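Beta-glucanase (PDB 3WVJ) probably hydrolyses mixed-linkage beta-1,3-1,4-glucans such as lichenan, as a family 16 glycoside hydrolase with a beta-jellyroll fold. Local coordinates at residues G150-R154 and P155-D159. Residues are numbered along the deposited sequence; the frame is centred on the assembly and turned at random.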
ATOM      1  N   GLY A 150       9.763  -3.516   0.963  1.00 43.55           N
ATOM      2  CA  GLY A 150      10.274  -2.186   0.598  1.00 43.14           C
ATOM      3  C   GLY A 150      10.710  -2.143  -0.842  1.00 42.24           C
ATOM      4  O   GLY A 150      10.779  -3.192  -1.479  1.00 42.53           O
ATOM      5  N   PHE A 151      10.989  -0.928  -1.343  1.00 41.43           N
ATOM      6  CA  PHE A 151      11.605  -0.728  -2.656  1.00 41.23           C
ATOM      7  C   PHE A 151      12.564   0.447  -2.635  1.00 42.41           C
ATOM      8  O   PHE A 151      12.291   1.471  -1.968  1.00 42.23           O
ATOM      9  CB  PHE A 151      10.562  -0.521  -3.735  1.00 39.16           C
ATOM     10  CG  PHE A 151       9.466   0.442  -3.370  1.00 37.74           C
ATOM     11  CD1 PHE A 151       9.560   1.809  -3.696  1.00 37.05           C
ATOM     12  CD2 PHE A 151       8.306  -0.008  -2.733  1.00 36.70           C
ATOM     13  CE1 PHE A 151       8.544   2.706  -3.392  1.00 35.65           C
ATOM     14  CE2 PHE A 151       7.303   0.895  -2.399  1.00 35.38           C
ATOM     15  CZ  PHE A 151       7.410   2.255  -2.727  1.00 34.89           C
ATOM     16  N   GLU A 152      13.704   0.320  -3.303  1.00 43.83           N
ATOM     17  CA  GLU A 152      14.539   1.496  -3.570  1.00 44.67           C
ATOM     18  C   GLU A 152      14.107   1.929  -4.955  1.00 43.40           C
ATOM     19  O   GLU A 152      14.264   1.193  -5.936  1.00 43.86           O
ATOM     20  CB  GLU A 152      16.035   1.231  -3.528  1.00 47.62           C
ATOM     21  CG  GLU A 152      16.853   2.544  -3.682  1.00 49.77           C
ATOM     22  CD  GLU A 152      18.328   2.376  -4.072  1.00 53.08           C
ATOM     23  OE1 GLU A 152      18.664   1.490  -4.885  1.00 54.33           O
ATOM     24  OE2 GLU A 152      19.193   3.138  -3.590  1.00 54.49           O
ATOM     25  N   TRP A 153      13.555   3.126  -5.013  1.00 42.17           N
ATOM     26  CA  TRP A 153      13.143   3.794  -6.225  1.00 41.23           C
ATOM     27  C   TRP A 153      14.198   4.776  -6.665  1.00 43.11           C
ATOM     28  O   TRP A 153      14.618   5.675  -5.889  1.00 43.87           O
ATOM     29  CB  TRP A 153      11.831   4.509  -5.981  1.00 39.10           C
ATOM     30  CG  TRP A 153      11.294   5.361  -7.108  1.00 38.38           C
ATOM     31  CD1 TRP A 153      11.355   5.131  -8.503  1.00 38.40           C
ATOM     32  CD2 TRP A 153      10.491   6.576  -6.960  1.00 37.52           C
ATOM     33  NE1 TRP A 153      10.689   6.127  -9.196  1.00 37.77           N
ATOM     34  CE2 TRP A 153      10.169   7.038  -8.332  1.00 37.49           C
ATOM     35  CE3 TRP A 153      10.095   7.354  -5.869  1.00 37.27           C
ATOM     36  CZ2 TRP A 153       9.451   8.214  -8.564  1.00 37.31           C
ATOM     37  CZ3 TRP A 153       9.355   8.510  -6.113  1.00 37.04           C
ATOM     38  CH2 TRP A 153       9.039   8.932  -7.420  1.00 37.09           C
ATOM     39  N   ARG A 154      14.608   4.632  -7.924  1.00 43.59           N
ATOM     40  CA  ARG A 154      15.642   5.465  -8.529  1.00 46.40           C
ATOM     41  C   ARG A 154      15.221   5.844  -9.949  1.00 46.01           C
ATOM     42  O   ARG A 154      14.230   5.320 -10.485  1.00 43.99           O
ATOM     43  CB  ARG A 154      17.016   4.765  -8.513  1.00 49.31           C
ATOM     44  CG  ARG A 154      17.633   4.554  -7.136  1.00 50.93           C
ATOM     45  CD  ARG A 154      18.266   5.836  -6.595  1.00 53.17           C
ATOM     46  NE  ARG A 154      18.349   5.791  -5.144  1.00 54.97           N
ATOM     47  CZ  ARG A 154      18.456   6.878  -4.365  1.00 56.90           C
ATOM     48  NH1 ARG A 154      18.497   8.098  -4.935  1.00 56.65           N
ATOM     49  NH2 ARG A 154      18.512   6.764  -3.028  1.00 57.27           N
ATOM     50  N   PRO A 155      15.932   6.784 -10.559  1.00 47.88           N
ATOM     51  CA  PRO A 155      15.416   7.252 -11.856  1.00 48.26           C
ATOM     52  C   PRO A 155      15.308   6.153 -12.900  1.00 48.75           C
ATOM     53  O   PRO A 155      14.446   6.201 -13.796  1.00 48.80           O
ATOM     54  CB  PRO A 155      16.460   8.310 -12.279  1.00 50.52           C
ATOM     55  CG  PRO A 155      17.141   8.701 -10.987  1.00 51.03           C
ATOM     56  CD  PRO A 155      17.153   7.489 -10.133  1.00 50.25           C
ATOM     57  N   ASP A 156      16.148   5.123 -12.810  1.00 50.38           N
ATOM     58  CA  ASP A 156      16.130   4.082 -13.839  1.00 51.15           C
ATOM     59  C   ASP A 156      15.567   2.759 -13.360  1.00 49.30           C
ATOM     60  O   ASP A 156      15.509   1.803 -14.136  1.00 48.44           O
ATOM     61  CB  ASP A 156      17.543   3.828 -14.333  1.00 55.64           C
ATOM     62  CG  ASP A 156      17.991   4.836 -15.381  1.00 61.09           C
ATOM     63  OD1 ASP A 156      17.125   5.392 -16.071  1.00 62.36           O
ATOM     64  OD2 ASP A 156      19.216   5.069 -15.559  1.00 66.42           O
ATOM     65  N   TYR A 157      15.244   2.641 -12.072  1.00 46.78           N
ATOM     66  CA  TYR A 157      14.830   1.313 -11.592  1.00 45.52           C
ATOM     67  C   TYR A 157      14.073   1.368 -10.313  1.00 43.69           C
ATOM     68  O   TYR A 157      14.052   2.397  -9.618  1.00 43.70           O
ATOM     69  CB  TYR A 157      16.031   0.327 -11.448  1.00 46.89           C
ATOM     70  CG  TYR A 157      17.003   0.730 -10.358  1.00 48.74           C
ATOM     71  CD1 TYR A 157      16.796   0.352  -9.032  1.00 48.34           C
ATOM     72  CD2 TYR A 157      18.100   1.506 -10.649  1.00 50.34           C
ATOM     73  CE1 TYR A 157      17.658   0.728  -8.045  1.00 49.97           C
ATOM     74  CE2 TYR A 157      18.980   1.882  -9.673  1.00 52.35           C
ATOM     75  CZ  TYR A 157      18.757   1.491  -8.391  1.00 52.15           C
ATOM     76  OH  TYR A 157      19.649   1.853  -7.467  1.00 53.50           O
ATOM     77  N   ILE A 158      13.469   0.225 -10.010  1.00 42.40           N
ATOM     78  CA  ILE A 158      12.855  -0.034  -8.736  1.00 41.21           C
ATOM     79  C   ILE A 158      13.348  -1.407  -8.272  1.00 41.61           C
ATOM     80  O   ILE A 158      13.136  -2.395  -8.925  1.00 41.18           O
ATOM     81  CB  ILE A 158      11.308  -0.014  -8.798  1.00 39.19           C
ATOM     82  CG1 ILE A 158      10.795   1.327  -9.361  1.00 38.61           C
ATOM     83  CG2 ILE A 158      10.747  -0.077  -7.383  1.00 38.24           C
ATOM     84  CD1 ILE A 158       9.313   1.331  -9.730  1.00 36.48           C
ATOM     85  N   ASP A 159      13.976  -1.442  -7.114  1.00 42.32           N
ATOM     86  CA  ASP A 159      14.440  -2.680  -6.549  1.00 43.42           C
ATOM     87  C   ASP A 159      13.576  -3.070  -5.391  1.00 42.53           C
ATOM     88  O   ASP A 159      13.457  -2.262  -4.424  1.00 42.88           O
ATOM     89  CB  ASP A 159      15.876  -2.483  -6.066  1.00 45.85           C
ATOM     90  CG  ASP A 159      16.855  -2.593  -7.175  1.00 47.13           C
ATOM     91  OD1 ASP A 159      16.493  -3.009  -8.318  1.00 45.84           O
ATOM     92  OD2 ASP A 159      18.023  -2.269  -6.904  1.00 49.10           O
TER
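Tyr157 reaches back across a tight hairpin to Glu152, its OH donating to OE1 over 2.8 Å. The oxygen lies at the edge of the tyrosine ring, in its plane, whereas the hydroxyl meets the carboxylate from above, the two planes being 61° apart. The Tyr157 ring can run this way because chi1 of 67° sets CG between the backbone N and the carbonyl carbon, turning the ring alongside Arg154. One of its faces takes a CH-pi contact from Arg154 CB, 3.9 Å from the ring centroid, and Arg154 CG lies 3.4 Å from Tyr157 OH. The arginine then bends at chi2 (-78°), which brings NE back to Glu152 OE2 at 3.2 Å in a salt bridge. Each carboxylate oxygen therefore has its own donor. Farther out, Arg154 NH2 bonds to Pro215 O near the C-terminus, and Arg169 makes a cation-pi contact with the tyrosine.

Asp159 stands on this same face, with OD2 4.3 Å from Glu152 OE1; its charge is met by Lys166 and Arg169 of the next strand, 165-170. On the other face, Ile158 puts CG1 3.9 Å from Trp153 CD1 and CG2 3.7 Å from Phe151 CB, and Ile108 of strand 106-113 touches all three residues. The indole NE1 bonds to Pro175 O. Between the faces, Glu152 and Asp159 form an antiparallel hydrogen-bonded pair, while Arg154 N donates to Tyr157 O at 2.9 Å.

This end of the beta hairpin 147-154/157-162 thus has an apolar face packed into the jellyroll and a polar one carrying a charge network. Two donors hold the Glu152 carboxylate, and together with the basic neighbours of Asp159 they probably offset the repulsion between the two acids.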